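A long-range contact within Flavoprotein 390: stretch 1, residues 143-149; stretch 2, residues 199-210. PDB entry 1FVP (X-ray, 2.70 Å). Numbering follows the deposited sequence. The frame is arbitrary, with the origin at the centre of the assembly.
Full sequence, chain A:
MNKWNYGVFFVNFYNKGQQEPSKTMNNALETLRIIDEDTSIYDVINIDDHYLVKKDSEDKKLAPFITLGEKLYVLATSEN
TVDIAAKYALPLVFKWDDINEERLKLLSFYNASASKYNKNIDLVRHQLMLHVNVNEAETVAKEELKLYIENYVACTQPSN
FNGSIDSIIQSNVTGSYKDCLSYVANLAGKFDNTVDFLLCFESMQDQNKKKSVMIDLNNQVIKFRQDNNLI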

# COMPACT_ATOMS: atom_id res chain seq x y z
N GLU A 143 -22.43 2.79 19.77
CA GLU A 143 -22.65 4.24 19.77
C GLU A 143 -21.28 4.90 19.65
O GLU A 143 -21.26 6.12 19.47
CB GLU A 143 -23.45 4.85 20.90
CG GLU A 143 -24.98 4.86 20.80
CD GLU A 143 -25.71 3.54 20.78
OE1 GLU A 143 -26.10 2.86 21.71
OE2 GLU A 143 -25.94 3.14 19.60
N GLU A 144 -20.22 4.11 19.70
CA GLU A 144 -18.86 4.64 19.58
C GLU A 144 -18.41 4.55 18.12
O GLU A 144 -17.72 5.45 17.62
CB GLU A 144 -17.81 3.96 20.44
CG GLU A 144 -16.76 4.83 21.11
CD GLU A 144 -15.58 4.28 21.83
OE1 GLU A 144 -15.49 3.21 22.40
OE2 GLU A 144 -14.59 5.05 21.83
N LEU A 145 -18.81 3.48 17.46
CA LEU A 145 -18.45 3.26 16.04
C LEU A 145 -19.32 4.14 15.15
O LEU A 145 -18.91 4.45 14.02
CB LEU A 145 -18.47 1.77 15.75
CG LEU A 145 -18.21 1.22 14.38
CD1 LEU A 145 -16.73 1.01 14.12
CD2 LEU A 145 -18.91 -0.14 14.26
N LYS A 146 -20.46 4.56 15.68
CA LYS A 146 -21.41 5.42 14.97
C LYS A 146 -20.94 6.88 15.00
O LYS A 146 -21.67 7.81 14.61
CB LYS A 146 -22.85 5.34 15.45
CG LYS A 146 -23.87 6.00 14.53
CD LYS A 146 -25.29 5.92 15.05
CE LYS A 146 -25.83 4.50 15.05
NZ LYS A 146 -27.28 4.45 15.34
N LEU A 147 -19.71 7.03 15.46
CA LEU A 147 -19.08 8.35 15.54
C LEU A 147 -17.89 8.37 14.60
O LEU A 147 -17.55 9.44 14.05
CB LEU A 147 -18.84 8.72 17.00
CG LEU A 147 -19.62 9.96 17.43
CD1 LEU A 147 -21.00 9.56 17.92
CD2 LEU A 147 -18.84 10.71 18.50
N TYR A 148 -17.28 7.21 14.41
CA TYR A 148 -16.12 7.11 13.49
C TYR A 148 -16.61 7.28 12.05
O TYR A 148 -15.92 7.86 11.20
CB TYR A 148 -15.38 5.79 13.70
CG TYR A 148 -13.96 5.82 13.21
CD1 TYR A 148 -13.00 6.49 13.98
CD2 TYR A 148 -13.55 5.23 12.02
CE1 TYR A 148 -11.67 6.54 13.57
CE2 TYR A 148 -12.22 5.27 11.60
CZ TYR A 148 -11.28 5.93 12.37
OH TYR A 148 -9.97 5.99 11.98
N ILE A 149 -17.80 6.78 11.80
CA ILE A 149 -18.53 6.80 10.54
C ILE A 149 -19.28 8.12 10.30
O ILE A 149 -19.03 8.80 9.30
CB ILE A 149 -19.62 5.67 10.42
CG1 ILE A 149 -19.17 4.35 11.02
CG2 ILE A 149 -20.06 5.58 8.93
CD1 ILE A 149 -18.10 3.56 10.24
N LEU A 199 -8.68 -5.41 9.62
CA LEU A 199 -9.64 -4.90 10.60
C LEU A 199 -9.17 -3.67 11.33
O LEU A 199 -8.20 -3.76 12.10
CB LEU A 199 -9.96 -6.11 11.51
CG LEU A 199 -8.91 -7.18 11.73
CD1 LEU A 199 -7.60 -6.60 12.27
CD2 LEU A 199 -9.41 -8.21 12.72
N CYS A 200 -9.87 -2.56 11.16
CA CYS A 200 -9.59 -1.27 11.78
C CYS A 200 -10.02 -1.24 13.24
O CYS A 200 -11.25 -1.32 13.43
CB CYS A 200 -10.41 -0.17 11.07
SG CYS A 200 -10.03 1.51 11.67
N PHE A 201 -9.13 -1.09 14.19
CA PHE A 201 -9.56 -1.04 15.61
C PHE A 201 -9.50 0.43 16.05
O PHE A 201 -9.18 0.67 17.23
CB PHE A 201 -8.68 -1.86 16.51
CG PHE A 201 -8.42 -3.31 16.36
CD1 PHE A 201 -9.39 -4.23 16.73
CD2 PHE A 201 -7.19 -3.77 15.89
CE1 PHE A 201 -9.18 -5.60 16.61
CE2 PHE A 201 -6.94 -5.13 15.76
CZ PHE A 201 -7.95 -6.04 16.12
N GLU A 202 -9.75 1.36 15.17
CA GLU A 202 -9.63 2.78 15.49
C GLU A 202 -10.90 3.45 15.94
O GLU A 202 -10.86 4.71 16.03
CB GLU A 202 -9.13 3.63 14.32
CG GLU A 202 -7.77 3.53 13.70
CD GLU A 202 -6.64 3.28 14.65
OE1 GLU A 202 -6.30 2.18 15.06
OE2 GLU A 202 -6.07 4.34 14.97
N SER A 203 -11.96 2.73 16.16
CA SER A 203 -13.19 3.48 16.59
C SER A 203 -13.01 3.59 18.10
O SER A 203 -13.51 4.53 18.72
CB SER A 203 -14.43 2.78 16.14
OG SER A 203 -14.16 1.43 15.76
N MET A 204 -12.27 2.65 18.62
CA MET A 204 -11.89 2.39 20.00
C MET A 204 -10.96 3.43 20.62
O MET A 204 -9.73 3.35 20.45
CB MET A 204 -11.18 1.04 20.16
CG MET A 204 -12.08 -0.13 19.83
SD MET A 204 -11.41 -1.53 20.77
CE MET A 204 -10.41 -2.35 19.55
N GLN A 205 -11.61 4.30 21.36
CA GLN A 205 -10.95 5.40 22.06
C GLN A 205 -10.10 4.94 23.24
O GLN A 205 -8.97 5.43 23.37
CB GLN A 205 -11.93 6.48 22.53
CG GLN A 205 -12.49 7.38 21.45
CD GLN A 205 -13.52 8.35 22.00
OE1 GLN A 205 -13.35 8.94 23.08
NE2 GLN A 205 -14.62 8.53 21.27
N ASP A 206 -10.61 4.08 24.07
CA ASP A 206 -9.85 3.65 25.26
C ASP A 206 -8.61 2.85 24.88
O ASP A 206 -8.62 1.61 25.00
CB ASP A 206 -10.81 2.97 26.23
CG ASP A 206 -10.13 2.43 27.47
OD1 ASP A 206 -8.89 2.49 27.61
OD2 ASP A 206 -10.91 1.94 28.32
N GLN A 207 -7.55 3.53 24.48
CA GLN A 207 -6.32 2.86 24.06
C GLN A 207 -6.12 1.56 24.79
O GLN A 207 -6.11 0.51 24.11
CB GLN A 207 -5.10 3.75 24.04
CG GLN A 207 -4.65 4.09 22.63
CD GLN A 207 -5.71 4.80 21.82
OE1 GLN A 207 -5.88 6.01 21.85
NE2 GLN A 207 -6.48 4.04 21.05
N ASN A 208 -6.02 1.54 26.10
CA ASN A 208 -5.81 0.30 26.86
C ASN A 208 -6.76 -0.82 26.46
O ASN A 208 -6.30 -1.98 26.53
CB ASN A 208 -5.76 0.50 28.37
CG ASN A 208 -4.27 0.67 28.73
OD1 ASN A 208 -3.52 -0.33 28.73
ND2 ASN A 208 -3.94 1.94 28.98
N LYS A 209 -7.98 -0.47 26.09
CA LYS A 209 -8.92 -1.52 25.67
C LYS A 209 -8.22 -2.15 24.45
O LYS A 209 -7.78 -3.29 24.58
CB LYS A 209 -10.28 -1.12 25.19
CG LYS A 209 -11.35 -2.18 25.34
CD LYS A 209 -12.74 -1.55 25.35
CE LYS A 209 -13.04 -0.66 24.18
NZ LYS A 209 -14.37 0.01 24.29
N LYS A 210 -8.16 -1.31 23.44
CA LYS A 210 -7.56 -1.62 22.13
C LYS A 210 -6.26 -2.41 22.23
O LYS A 210 -6.16 -3.47 21.57
CB LYS A 210 -7.42 -0.40 21.24
CG LYS A 210 -6.38 -0.54 20.13
CD LYS A 210 -6.49 0.58 19.11
CE LYS A 210 -5.53 1.73 19.38
NZ LYS A 210 -6.02 2.95 18.66

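Residues 143-149 lie within a helix that extends beyond the stretch at both ends. Its internal bonding is loose here: the bond from Ile-149 N to Leu-145 O, 3.4 Å long, is weak, as is that from Tyr-148 N to the same Leu-145 O at 3.2 Å. The second stretch leaves a strand at Leu-199, runs through a loop, and enters another helix after Asp-206. The two backbones come nearest at Leu-145 and Ser-203, whose CA atoms are 5.3 Å apart. So close an approach suits the small side chain of Ser-203, which lies sideways to the helix and lets the loop settle near Leu-145 and Tyr-148.

Asp-206 occupies the N-cap of the second helix. Asp-206 OD1 accepts a weak hydrogen bond from Lys-209 N at 3.4 Å, the usual service of a short acidic side chain to an amide in the first turn. Lys-209 N also donates to Asp-206 O at a very short 2.4 Å. The CA-to-CB bond of Asp-206 lies sideways to the first stretch, and the end of its side chain leads off from it.

Glu-144 is the polar anchor. Its CA-to-CB bond points toward the loop, and its extended chi2 (t) carries the carboxylate to the backbone there. Glu-144 OE2 accepts a hydrogen bond from Gln-205 N at 3.1 Å, with an N-H...acceptor angle of 151°. The same Glu-144 OE2 lies 3.3 Å from Ser-203 O, but both atoms are acceptors and no hydrogen bond joins them. Glu-144 OE1 meets Lys-209 NZ at 3.9 Å in a long salt bridge. A carboxylate suits this position because its two oxygens can serve a backbone amide and a lysine at once, and the long, flexible lysine side chain can reach from the second helix to meet it.

Further along the first helix, Leu-145 starts sideways but its end comes nearer, placing Leu-145 CD1 3.1 Å from Ser-203 OG, a tight packing contact rather than a polar one. The CA-to-CB bond of Tyr-148 points toward the loop, and its ring offers a broad, flat surface to the backbone: Ser-203 N and Glu-202 C lie over one face of its ring, and Tyr-148 CE1 comes within 3.2 Å of Glu-202 O. Cys-200 SG approaches obliquely, 4.4 Å from Tyr-148 CE2, and its polarizable sulfur packs well against an aromatic ring. Cys-200 SG also accepts a hydrogen bond from Glu-202 N at 3.5 Å, helping to hold the turn against which Tyr-148 rests.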